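Nitronate monooxygenase family protein (PDB 4QIT) catalyses the FMN- and oxygen-dependent oxidative denitrification of alkyl nitronates, with the toxin propionate 3-nitronate as its best and presumed physiological substrate. Local coordinates at residues Pro25-Ser30 / Ser46-Gly51; Val29-Leu34 / Glu253-Ala258; Gly223-Gly228 / Val242-Ala247; Val249-Ser254 / Leu342-Leu347; Ser282-Pro287 / Ala332-Ala337. The protein carries 1 engineered substitution. All blocks are in the same frame, centred on the assembly; numbering follows the deposited sequence.

Contact 1. Residues Pro25-Ser30 / Ser46-Gly51. With FMN (flavin mononucleotide), chain C.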
# COMPACT_ATOMS: atom_id res chain seq x y z
N PRO A 25 4.29 4.02 19.58
CA PRO A 25 5.24 5.04 20.00
C PRO A 25 5.41 6.00 18.85
O PRO A 25 5.48 5.59 17.69
CB PRO A 25 6.54 4.27 20.22
CG PRO A 25 6.39 3.01 19.44
CD PRO A 25 4.92 2.70 19.38
N MET A 26 5.42 7.28 19.18
CA MET A 26 5.42 8.32 18.18
C MET A 26 6.28 9.45 18.68
O MET A 26 5.82 10.29 19.45
CB MET A 26 3.99 8.81 17.92
CG MET A 26 3.09 7.77 17.25
SD MET A 26 1.44 8.42 16.93
CE MET A 26 0.70 8.29 18.56
N LEU A 27 7.54 9.48 18.24
CA LEU A 27 8.46 10.47 18.76
C LEU A 27 7.94 11.88 18.47
O LEU A 27 7.60 12.21 17.33
CB LEU A 27 9.87 10.25 18.18
CG LEU A 27 11.00 11.08 18.79
CD1 LEU A 27 11.15 10.82 20.28
CD2 LEU A 27 12.30 10.75 18.06
N GLY A 28 7.81 12.68 19.54
CA GLY A 28 7.27 14.02 19.45
C GLY A 28 5.76 14.11 19.62
O GLY A 28 5.21 15.21 19.70
N VAL A 29 5.09 12.97 19.66
CA VAL A 29 3.63 12.94 19.77
C VAL A 29 3.13 12.11 20.96
O VAL A 29 2.27 12.56 21.72
CB VAL A 29 2.98 12.43 18.48
CG1 VAL A 29 1.47 12.32 18.66
CG2 VAL A 29 3.31 13.35 17.32
N SER A 30 3.67 10.91 21.14
CA SER A 30 3.33 10.16 22.33
C SER A 30 3.94 10.83 23.56
O SER A 30 4.94 11.57 23.45
CB SER A 30 3.71 8.68 22.22
OG SER A 30 5.05 8.50 21.81
N SER A 46 2.57 3.36 24.73
CA SER A 46 3.96 3.40 24.29
C SER A 46 4.57 4.79 24.37
O SER A 46 3.88 5.79 24.17
CB SER A 46 4.11 2.88 22.85
OG SER A 46 3.50 1.60 22.67
N ILE A 47 5.87 4.84 24.65
CA ILE A 47 6.65 6.06 24.48
C ILE A 47 7.88 5.80 23.63
O ILE A 47 8.35 4.66 23.53
CB ILE A 47 7.10 6.70 25.82
CG1 ILE A 47 7.91 5.70 26.66
CG2 ILE A 47 5.89 7.24 26.60
CD1 ILE A 47 8.51 6.28 27.95
N ALA A 48 8.38 6.87 23.01
CA ALA A 48 9.58 6.83 22.18
C ALA A 48 10.67 7.64 22.88
O ALA A 48 10.44 8.78 23.29
CB ALA A 48 9.27 7.41 20.80
N ILE A 49 11.86 7.05 23.02
CA ILE A 49 12.91 7.59 23.88
C ILE A 49 14.17 7.98 23.10
O ILE A 49 15.09 8.59 23.65
CB ILE A 49 13.20 6.55 25.01
CG1 ILE A 49 12.72 7.07 26.35
CG2 ILE A 49 14.61 6.00 24.98
CD1 ILE A 49 11.30 7.50 26.28
N THR A 50 14.20 7.66 21.80
CA THR A 50 15.34 8.05 20.96
C THR A 50 15.50 9.57 20.92
O THR A 50 14.51 10.32 20.94
CB THR A 50 15.21 7.45 19.55
OG1 THR A 50 15.43 6.04 19.62
CG2 THR A 50 16.23 8.08 18.59
N GLY A 51 16.74 10.05 20.89
CA GLY A 51 16.98 11.48 20.84
C GLY A 51 17.17 12.09 22.21
O GLY A 51 17.48 13.27 22.32
N1 FMN C . 7.35 4.26 14.95
C2 FMN C . 8.51 4.10 15.71
O2 FMN C . 9.05 3.01 15.74
N3 FMN C . 9.03 5.15 16.44
C4 FMN C . 8.41 6.38 16.38
O4 FMN C . 8.84 7.34 17.00
C4A FMN C . 7.26 6.53 15.62
N5 FMN C . 6.67 7.77 15.58
C5A FMN C . 5.52 7.97 14.86
C6 FMN C . 4.95 9.23 14.87
C7 FMN C . 3.79 9.48 14.16
C7M FMN C . 3.22 10.87 14.24
C8 FMN C . 3.20 8.46 13.42
C8M FMN C . 1.95 8.72 12.63
C9 FMN C . 3.78 7.19 13.41
C9A FMN C . 4.95 6.93 14.13
N10 FMN C . 5.56 5.67 14.15
C10 FMN C . 6.72 5.48 14.89
C1' FMN C . 4.97 4.54 13.35
C2' FMN C . 4.03 3.66 14.15
O2' FMN C . 4.77 2.83 15.00
C3' FMN C . 3.21 2.76 13.23
O3' FMN C . 4.00 2.13 12.25
C4' FMN C . 2.20 3.64 12.52
O4' FMN C . 1.75 4.65 13.39
C5' FMN C . 1.01 2.78 12.12
O5' FMN C . 0.34 3.53 11.15
P FMN C . -1.01 4.30 11.48
O1P FMN C . -1.67 3.67 12.68
O2P FMN C . -1.84 4.25 10.24
O3P FMN C . -0.59 5.70 11.82
O HOH W 1 7.07 9.35 23.45
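L27 and A48 meet through their CB atoms, 3.9 Å from L27 CB to A48 CB, and from there the leucine reaches along segment 46-51. Its CG stands anti to the backbone N (chi1 -171°), which carries the branch toward T50; L27 CD1 ends 3.5 Å from T50 O and close to A48 O as well. The ring of P25 lies against S46 on its N-CD side, 3.6 Å from P25 CD to S46 CB, while its CB faces the methyl of A48 more loosely. The hydroxyl of S46 is engaged by Q23 O and N73 ND2.

In the TIM barrel, segment 25-30 is the loop that follows the first strand, and 46-48 is the end of the second; both lie at the C-terminal rim of the barrel, where the flavin sits. L27 N donates to FMN O4 at 2.8 Å and only weakly to N5. M26 runs over a face of the benzenoid ring, with M26 SD 3.8 Å from FMN C7, and A48 CB approaches O4 beside L27.

No hydrogen bond joins the two segments directly. Instead, S30 OG accepts from M26 N (2.9 Å, 161°) and is also hydrogen-bonded to a water that takes the N-H of A48 at 2.8 Å from A48 N. The CB of S30 rests on the carbonyl oxygen of S46.

Contact 2. Residues Val29-Leu34 / Glu253-Ala258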
# COMPACT_ATOMS: atom_id res chain seq x y z
N VAL A 29 5.09 12.97 19.66
CA VAL A 29 3.63 12.94 19.77
C VAL A 29 3.13 12.11 20.96
O VAL A 29 2.27 12.56 21.72
CB VAL A 29 2.98 12.43 18.48
CG1 VAL A 29 1.47 12.32 18.66
CG2 VAL A 29 3.31 13.35 17.32
N SER A 30 3.67 10.91 21.14
CA SER A 30 3.33 10.16 22.33
C SER A 30 3.94 10.83 23.56
O SER A 30 4.94 11.57 23.45
CB SER A 30 3.71 8.68 22.22
OG SER A 30 5.05 8.50 21.81
N THR A 31 3.32 10.60 24.71
CA THR A 31 3.74 11.20 25.97
C THR A 31 3.50 10.17 27.06
O THR A 31 2.75 9.22 26.85
CB THR A 31 2.87 12.42 26.31
OG1 THR A 31 1.51 11.98 26.47
CG2 THR A 31 2.96 13.49 25.23
N PRO A 32 4.11 10.35 28.25
CA PRO A 32 3.74 9.48 29.36
C PRO A 32 2.23 9.49 29.67
O PRO A 32 1.68 8.43 29.98
CB PRO A 32 4.55 10.05 30.53
CG PRO A 32 5.78 10.58 29.87
CD PRO A 32 5.27 11.20 28.59
N ALA A 33 1.58 10.65 29.57
CA ALA A 33 0.14 10.72 29.80
C ALA A 33 -0.65 9.86 28.80
O ALA A 33 -1.58 9.15 29.19
CB ALA A 33 -0.35 12.16 29.77
N LEU A 34 -0.27 9.92 27.52
CA LEU A 34 -0.96 9.13 26.50
C LEU A 34 -0.75 7.64 26.74
O LEU A 34 -1.72 6.86 26.73
CB LEU A 34 -0.48 9.52 25.09
CG LEU A 34 -1.07 8.65 23.98
CD1 LEU A 34 -2.58 8.79 23.93
CD2 LEU A 34 -0.46 9.02 22.64
N GLU A 253 -4.20 13.82 25.37
CA GLU A 253 -2.98 13.42 26.08
C GLU A 253 -1.73 13.46 25.20
O GLU A 253 -0.63 13.43 25.73
CB GLU A 253 -3.15 12.01 26.66
CG GLU A 253 -4.26 11.86 27.70
CD GLU A 253 -5.64 11.65 27.10
OE1 GLU A 253 -5.76 11.54 25.85
OE2 GLU A 253 -6.62 11.57 27.88
N SER A 254 -1.89 13.50 23.88
CA SER A 254 -0.71 13.53 23.01
C SER A 254 -0.07 14.91 23.03
O SER A 254 -0.68 15.89 23.49
CB SER A 254 -1.08 13.15 21.58
OG SER A 254 -1.43 14.30 20.83
N SER A 255 1.16 15.02 22.52
CA SER A 255 1.81 16.32 22.43
C SER A 255 1.77 16.95 21.04
O SER A 255 2.56 17.84 20.73
CB SER A 255 3.27 16.24 22.92
OG SER A 255 3.99 15.28 22.18
N ALA A 256 0.83 16.51 20.20
CA ALA A 256 0.60 17.19 18.92
C ALA A 256 0.23 18.64 19.22
O ALA A 256 -0.56 18.91 20.13
CB ALA A 256 -0.52 16.51 18.14
N ASN A 257 0.79 19.58 18.47
CA ASN A 257 0.41 20.97 18.69
C ASN A 257 -0.90 21.33 17.99
O ASN A 257 -1.49 20.50 17.27
CB ASN A 257 1.56 21.96 18.39
CG ASN A 257 1.92 22.03 16.91
OD1 ASN A 257 1.18 21.56 16.04
ND2 ASN A 257 3.06 22.65 16.62
N ALA A 258 -1.39 22.55 18.21
CA ALA A 258 -2.67 22.95 17.66
C ALA A 258 -2.72 22.88 16.14
O ALA A 258 -3.73 22.49 15.55
CB ALA A 258 -3.03 24.36 18.13
O HOH W 2 6.36 14.14 23.26
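Two direct hydrogen bonds hold T31 and V29 to the 253-255 backbone. The hydroxyl of T31 donates to the carbonyl of E253, 2.7 Å between T31 OG1 and E253 O, approaching 31° out of the carbonyl plane. Farther along, S255 N donates to V29 O over 2.8 Å, nearly straight at 170°. A water adds a third link by donating to both S30 O and S255 OG, the hydroxyl of S255 itself being bonded to G28 O.

Side-chain oxygens also shape each segment from within. T31 is the N-cap of helix 32-41: its OG1, held between the backbone N and the carbonyl carbon (chi1 62°), accepts from L34 N at 2.9 Å. One hydroxyl therefore both caps the helix and ties it to E253. S254 OG accepts from A256 N at 3.2 Å, forming an ST turn, and donates to V249 O. These segments follow the first and last strands of the TIM barrel, 21-23 and 241-244, which are neighbours in it, so the contact lies across the seam where the barrel closes.

Van der Waals contacts lie between the bonds. T31 CG2 leans on S255, 3.6 Å from S255 CB. The CB of E253 presses on the helix backbone, 3.6 Å from L34 CA, while its carboxylate leads away to A344 N. V29 CG1 covers the CB of S254 at 4.0 Å, and L34 CD2 approaches that CB from the helix side.

Contact 3. Residues Gly223-Gly228 / Val242-Ala247. With FMN (flavin mononucleotide), chain C.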
# COMPACT_ATOMS: atom_id res chain seq x y z
N GLY A 223 -0.62 -0.03 10.42
CA GLY A 223 -0.75 0.77 9.20
C GLY A 223 -2.17 0.83 8.67
O GLY A 223 -2.69 -0.13 8.09
N GLY A 224 -2.80 1.98 8.88
CA GLY A 224 -4.12 2.24 8.33
C GLY A 224 -5.30 1.79 9.17
O GLY A 224 -6.45 1.95 8.76
N ILE A 225 -5.02 1.26 10.36
CA ILE A 225 -6.08 0.74 11.22
C ILE A 225 -6.60 1.86 12.14
O ILE A 225 -5.83 2.45 12.90
CB ILE A 225 -5.56 -0.45 12.02
CG1 ILE A 225 -5.19 -1.58 11.04
CG2 ILE A 225 -6.61 -0.93 13.03
CD1 ILE A 225 -4.36 -2.70 11.66
N MET A 226 -7.89 2.16 12.05
CA MET A 226 -8.47 3.36 12.68
C MET A 226 -9.71 3.06 13.53
O MET A 226 -10.23 3.93 14.22
CB MET A 226 -8.86 4.38 11.61
CG MET A 226 -7.68 4.84 10.74
SD MET A 226 -6.44 5.74 11.69
CE MET A 226 -7.36 7.23 12.03
N ASP A 227 -10.20 1.83 13.45
CA ASP A 227 -11.44 1.47 14.13
C ASP A 227 -11.52 -0.04 14.37
O ASP A 227 -10.63 -0.78 13.94
CB ASP A 227 -12.67 2.02 13.38
CG ASP A 227 -12.78 1.52 11.95
OD1 ASP A 227 -12.14 0.51 11.59
OD2 ASP A 227 -13.53 2.13 11.16
N GLY A 228 -12.55 -0.49 15.08
CA GLY A 228 -12.63 -1.90 15.39
C GLY A 228 -12.80 -2.80 14.18
O GLY A 228 -12.36 -3.95 14.21
N VAL A 242 -2.85 -5.32 17.12
CA VAL A 242 -2.67 -4.18 16.23
C VAL A 242 -1.86 -3.08 16.92
O VAL A 242 -1.83 -2.99 18.16
CB VAL A 242 -4.02 -3.59 15.74
CG1 VAL A 242 -4.81 -4.66 15.01
CG2 VAL A 242 -4.83 -3.00 16.91
N GLN A 243 -1.20 -2.26 16.11
CA GLN A 243 -0.50 -1.09 16.60
C GLN A 243 -1.02 0.09 15.80
O GLN A 243 -1.05 0.05 14.55
CB GLN A 243 1.01 -1.24 16.41
CG GLN A 243 1.79 0.01 16.80
CD GLN A 243 3.24 -0.30 17.08
OE1 GLN A 243 3.56 -1.19 17.87
NE2 GLN A 243 4.14 0.42 16.42
N MET A 244 -1.46 1.13 16.52
CA MET A 244 -2.19 2.25 15.93
C MET A 244 -1.58 3.57 16.38
O MET A 244 -1.49 3.84 17.57
CB MET A 244 -3.67 2.19 16.38
CG MET A 244 -4.41 0.97 15.84
SD MET A 244 -6.02 0.68 16.60
CE MET A 244 -6.90 2.11 15.99
N GLY A 245 -1.14 4.37 15.41
CA GLY A 245 -0.54 5.66 15.71
C GLY A 245 -1.48 6.81 15.41
O GLY A 245 -1.89 7.55 16.31
N THR A 246 -1.82 6.97 14.13
CA THR A 246 -2.63 8.10 13.69
C THR A 246 -3.92 8.24 14.50
O THR A 246 -4.32 9.36 14.85
CB THR A 246 -2.96 7.96 12.19
OG1 THR A 246 -1.73 7.90 11.46
CG2 THR A 246 -3.78 9.14 11.69
N ALA A 247 -4.53 7.12 14.86
CA ALA A 247 -5.78 7.14 15.64
C ALA A 247 -5.64 7.85 16.99
O ALA A 247 -6.64 8.38 17.52
CB ALA A 247 -6.31 5.74 15.84
N1 FMN C . 7.35 4.26 14.95
C2 FMN C . 8.51 4.10 15.71
O2 FMN C . 9.05 3.01 15.74
N3 FMN C . 9.03 5.15 16.44
C4 FMN C . 8.41 6.38 16.38
O4 FMN C . 8.84 7.34 17.00
C4A FMN C . 7.26 6.53 15.62
N5 FMN C . 6.67 7.77 15.58
C5A FMN C . 5.52 7.97 14.86
C6 FMN C . 4.95 9.23 14.87
C7 FMN C . 3.79 9.48 14.16
C7M FMN C . 3.22 10.87 14.24
C8 FMN C . 3.20 8.46 13.42
C8M FMN C . 1.95 8.72 12.63
C9 FMN C . 3.78 7.19 13.41
C9A FMN C . 4.95 6.93 14.13
N10 FMN C . 5.56 5.67 14.15
C10 FMN C . 6.72 5.48 14.89
C1' FMN C . 4.97 4.54 13.35
C2' FMN C . 4.03 3.66 14.15
O2' FMN C . 4.77 2.83 15.00
C3' FMN C . 3.21 2.76 13.23
O3' FMN C . 4.00 2.13 12.25
C4' FMN C . 2.20 3.64 12.52
O4' FMN C . 1.75 4.65 13.39
C5' FMN C . 1.01 2.78 12.12
O5' FMN C . 0.34 3.53 11.15
P FMN C . -1.01 4.30 11.48
O1P FMN C . -1.67 3.67 12.68
O2P FMN C . -1.84 4.25 10.24
O3P FMN C . -0.59 5.70 11.82
O HOH W 3 -2.47 1.08 12.32
O HOH W 4 -4.02 4.47 13.77
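I225 and M244 face each other with CA atoms 6.3 Å apart, and those of M226 and A247 5.5 Å, yet no hydrogen bond joins the backbones directly. Two waters do so. One accepts from G223 N and I225 N and donates to Q243 O; the other takes the N-H of A247 and donates to I225 O. Both also donate to FMN O1P at 2.7 Å.

The side chains behind are apolar. I225 CD1 touches V242 CG1 at 3.9 Å, and its other branch, CG2, meets M244 SD at 4.0 Å, the chains crossing at about a right angle. The bent end of M244 puts CE 3.3 Å from I225 O. M226 starts away from 242-247 but folds back through bends at chi2 (-64°) and chi3 (-70°), bringing its CE to 3.9 Å from A247 CA.

The phosphate is gripped from both segments: G224 N donates to O2P, G245 N to O1P, and T246 gives O3P both its N-H and its hydroxyl, T246 OG1 lying 2.5 Å from O3P. Q243 NE2 adds a bond to the ribityl O2'. Loops after the seventh and eighth strands that bind phosphate mainly through backbone N-H groups form the standard phosphate site of FMN-dependent TIM barrels.

Contact 4. Residues Val249-Ser254 / Leu342-Leu347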
# COMPACT_ATOMS: atom_id res chain seq x y z
N VAL A 249 -3.34 10.39 17.65
CA VAL A 249 -2.72 11.71 17.54
C VAL A 249 -3.59 12.84 18.10
O VAL A 249 -3.09 13.73 18.80
CB VAL A 249 -2.31 12.01 16.08
CG1 VAL A 249 -1.85 13.45 15.94
CG2 VAL A 249 -1.19 11.06 15.65
N LEU A 250 -4.88 12.78 17.81
CA LEU A 250 -5.82 13.80 18.28
C LEU A 250 -6.23 13.68 19.75
O LEU A 250 -6.96 14.54 20.26
CB LEU A 250 -7.07 13.81 17.40
CG LEU A 250 -6.84 14.18 15.93
CD1 LEU A 250 -8.17 14.10 15.20
CD2 LEU A 250 -6.25 15.57 15.79
N CYS A 251 -5.78 12.63 20.42
CA CYS A 251 -6.08 12.49 21.85
C CYS A 251 -5.50 13.69 22.58
O CYS A 251 -4.41 14.15 22.24
CB CYS A 251 -5.48 11.20 22.43
SG CYS A 251 -6.21 9.70 21.78
N PRO A 252 -6.22 14.21 23.58
CA PRO A 252 -5.76 15.38 24.33
C PRO A 252 -4.46 15.09 25.09
O PRO A 252 -3.72 16.03 25.39
CB PRO A 252 -6.92 15.64 25.30
CG PRO A 252 -7.65 14.34 25.40
CD PRO A 252 -7.55 13.76 24.02
N GLU A 253 -4.20 13.82 25.37
CA GLU A 253 -2.98 13.42 26.08
C GLU A 253 -1.73 13.46 25.20
O GLU A 253 -0.63 13.43 25.73
CB GLU A 253 -3.15 12.01 26.66
CG GLU A 253 -4.26 11.86 27.70
CD GLU A 253 -5.64 11.65 27.10
OE1 GLU A 253 -5.76 11.54 25.85
OE2 GLU A 253 -6.62 11.57 27.88
N SER A 254 -1.89 13.50 23.88
CA SER A 254 -0.71 13.53 23.01
C SER A 254 -0.07 14.91 23.03
O SER A 254 -0.68 15.89 23.49
CB SER A 254 -1.08 13.15 21.58
OG SER A 254 -1.43 14.30 20.83
N LEU A 342 -10.76 12.00 20.82
CA LEU A 342 -11.32 11.50 22.07
C LEU A 342 -10.23 11.38 23.11
O LEU A 342 -9.07 11.19 22.77
CB LEU A 342 -11.93 10.12 21.85
CG LEU A 342 -13.08 9.95 20.86
CD1 LEU A 342 -13.33 8.47 20.62
CD2 LEU A 342 -14.34 10.59 21.40
N PRO A 343 -10.58 11.50 24.41
CA PRO A 343 -9.63 11.10 25.46
C PRO A 343 -9.16 9.68 25.17
O PRO A 343 -9.96 8.84 24.73
CB PRO A 343 -10.49 11.13 26.73
CG PRO A 343 -11.54 12.14 26.43
CD PRO A 343 -11.86 11.97 24.97
N ALA A 344 -7.88 9.42 25.38
CA ALA A 344 -7.30 8.14 24.96
C ALA A 344 -7.96 6.92 25.58
O ALA A 344 -8.13 5.90 24.90
CB ALA A 344 -5.80 8.14 25.20
N ALA A 345 -8.34 7.01 26.85
CA ALA A 345 -9.03 5.90 27.50
C ALA A 345 -10.38 5.64 26.83
O ALA A 345 -10.74 4.48 26.58
CB ALA A 345 -9.21 6.19 28.98
N GLU A 346 -11.12 6.71 26.51
CA GLU A 346 -12.37 6.56 25.76
C GLU A 346 -12.12 5.97 24.38
O GLU A 346 -12.89 5.12 23.91
CB GLU A 346 -13.13 7.89 25.64
CG GLU A 346 -14.47 7.74 24.89
CD GLU A 346 -15.28 9.03 24.77
OE1 GLU A 346 -14.94 10.05 25.42
OE2 GLU A 346 -16.28 9.03 24.01
N LEU A 347 -11.07 6.41 23.70
CA LEU A 347 -10.78 5.83 22.39
C LEU A 347 -10.48 4.34 22.51
O LEU A 347 -11.01 3.54 21.74
CB LEU A 347 -9.66 6.59 21.68
CG LEU A 347 -9.24 5.97 20.34
CD1 LEU A 347 -10.40 5.96 19.34
CD2 LEU A 347 -8.04 6.71 19.75
O HOH W 5 -8.10 9.22 28.62
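E253 reaches A344 through a chain that bends at its second torsion: CG stands beside the backbone N, and chi2 of 83° then swings CD round toward the start of helix 344-355. There OE1 accepts from A344 N (3.0 Å between E253 OE1 and A344 N, 153°), the N-H coming from above the carboxylate plane. E253 OE2 continues the pattern through a water, which donates to it and accepts from A345 N, so the carboxylate serves two successive N-H groups of the first turn, just after the N-cap residue P343. The positive end of the helix dipole would probably help to stabilise the negative charge.

Helix 344-355 is the last of the chain, and segment 249-254 belongs to the loop that follows the eighth strand of the TIM barrel and its short phosphate-side helix 246-249. Within that loop, C251 to S254 make a type I turn, closed by S254 N to C251 O.

The thiol of C251, anti to its carbonyl carbon (chi1 -66°), packs against the first turn of the helix: C251 SG is 3.7 Å from A344 CA and 4.1 Å from L347 CD2. L34 of helix 32-41 touches both C251 and A344. Toward the surface, P252 CD packs 3.7 Å from P343 CA, and the CA-H of C251 points to L342 O at 3.4 Å from C251 CA.

Contact 5. Residues Ser282-Pro287 / Ala332-Ala337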
# COMPACT_ATOMS: atom_id res chain seq x y z
N SER A 282 12.50 7.80 4.40
CA SER A 282 11.12 7.84 3.92
C SER A 282 10.12 7.81 5.08
O SER A 282 10.22 6.97 5.98
CB SER A 282 10.87 6.64 3.02
OG SER A 282 9.60 6.74 2.38
N ALA A 283 9.17 8.74 5.04
CA ALA A 283 8.18 8.90 6.11
C ALA A 283 6.90 9.47 5.54
O ALA A 283 6.93 10.25 4.59
CB ALA A 283 8.72 9.79 7.20
N ARG A 284 5.76 9.07 6.11
CA ARG A 284 4.46 9.44 5.61
C ARG A 284 3.77 10.51 6.46
O ARG A 284 3.61 10.35 7.67
CB ARG A 284 3.54 8.22 5.51
CG ARG A 284 2.14 8.59 4.98
CD ARG A 284 1.19 7.38 4.89
NE ARG A 284 1.71 6.35 4.00
CZ ARG A 284 1.76 6.43 2.68
NH1 ARG A 284 1.30 7.52 2.05
NH2 ARG A 284 2.30 5.43 1.99
N GLY A 285 3.33 11.58 5.81
CA GLY A 285 2.56 12.58 6.53
C GLY A 285 1.73 13.44 5.61
O GLY A 285 1.58 13.15 4.43
N LEU A 286 1.19 14.52 6.17
CA LEU A 286 0.37 15.46 5.41
C LEU A 286 1.31 16.41 4.67
O LEU A 286 2.04 17.19 5.30
CB LEU A 286 -0.55 16.24 6.37
CG LEU A 286 -1.39 15.38 7.33
CD1 LEU A 286 -2.16 16.21 8.34
CD2 LEU A 286 -2.36 14.51 6.56
N PRO A 287 1.32 16.35 3.34
CA PRO A 287 2.35 17.07 2.57
C PRO A 287 2.29 18.58 2.73
O PRO A 287 1.22 19.20 2.82
CB PRO A 287 2.07 16.65 1.11
CG PRO A 287 0.68 16.10 1.12
CD PRO A 287 0.44 15.53 2.48
N ALA A 332 0.97 11.13 9.47
CA ALA A 332 -0.36 10.55 9.42
C ALA A 332 -0.37 9.38 8.45
O ALA A 332 0.29 9.44 7.41
CB ALA A 332 -1.39 11.60 9.00
N GLY A 333 -1.11 8.33 8.80
CA GLY A 333 -1.28 7.16 7.95
C GLY A 333 -2.40 7.34 6.94
O GLY A 333 -3.13 8.35 6.96
N GLN A 334 -2.59 6.34 6.09
CA GLN A 334 -3.54 6.45 5.00
C GLN A 334 -5.00 6.35 5.47
O GLN A 334 -5.91 6.57 4.68
CB GLN A 334 -3.23 5.45 3.89
CG GLN A 334 -1.94 5.77 3.14
CD GLN A 334 -1.66 4.79 2.01
OE1 GLN A 334 -2.03 3.63 2.09
NE2 GLN A 334 -1.01 5.28 0.95
N GLY A 335 -5.21 6.05 6.74
CA GLY A 335 -6.55 6.11 7.32
C GLY A 335 -6.85 7.43 8.00
O GLY A 335 -7.83 7.52 8.76
N ALA A 336 -6.03 8.45 7.73
CA ALA A 336 -6.14 9.75 8.39
C ALA A 336 -7.54 10.35 8.41
O ALA A 336 -7.95 10.93 9.43
CB ALA A 336 -5.16 10.74 7.80
N ALA A 337 -8.28 10.21 7.31
CA ALA A 337 -9.62 10.81 7.23
C ALA A 337 -10.60 10.20 8.23
O ALA A 337 -11.68 10.77 8.47
CB ALA A 337 -10.18 10.73 5.81
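R284 and A332 touch along the aliphatic part of the arginine, which leaves strand 283-285 with CG anti to the backbone N and passes the A332 carbonyl, R284 CG lying 3.2 Å from A332 O. The chain is extended to CD, and chi3 (-60°) turns NE aside; the guanidinium lies under the amide end of Q334. The two side chains cross at about a right angle. Q334 NE2 stands 3.1 Å above the guanidinium plane, offset toward its rim, and the amide is inclined 45° to that plane. NE2 and the NH groups are all donors, so NE2 sits over the guanidinium face without a hydrogen bond to it; their partners lie around it. I184 O takes NH2 and T272 OG1 takes NH1, while the Q334 amide bonds to A201 O and G203 N of the second subunit.

Alongside, A332 N donates to R284 O at 3.3 Å, and L286 CD2 covers the alanine methyl, 3.9 Å from A332 CB.

G333, just beyond, touches FMN and donates its N-H to T246 OG1. The arrangement thus joins the central strand of the small antiparallel sheet 188-189/283-285/273-275 to a loop shared by the cofactor pocket and the dimer interface.

Contacts 1, 3 and 5 are buried, whereas contacts 2 and 4 are partly buried and lie farther from the chain centre, although V29 brings contact 2 to the flavin too. Contacts 1 and 3 both draw on strands of the barrel and use water in place of direct backbone bonds; contact 1 holds the isoalloxazine and contact 3 the phosphate, and only in contact 3 do the bridging waters also bond FMN. Contacts 1 and 2 share V29 and S30; contacts 2 and 4 share E253 and S254, and each meets a helix start, capped by a threonine hydroxyl in one and met by a carboxylate in the other. T246 OG1 and G333 N tie contact 3 to contact 5, the pair that also reaches the second subunit.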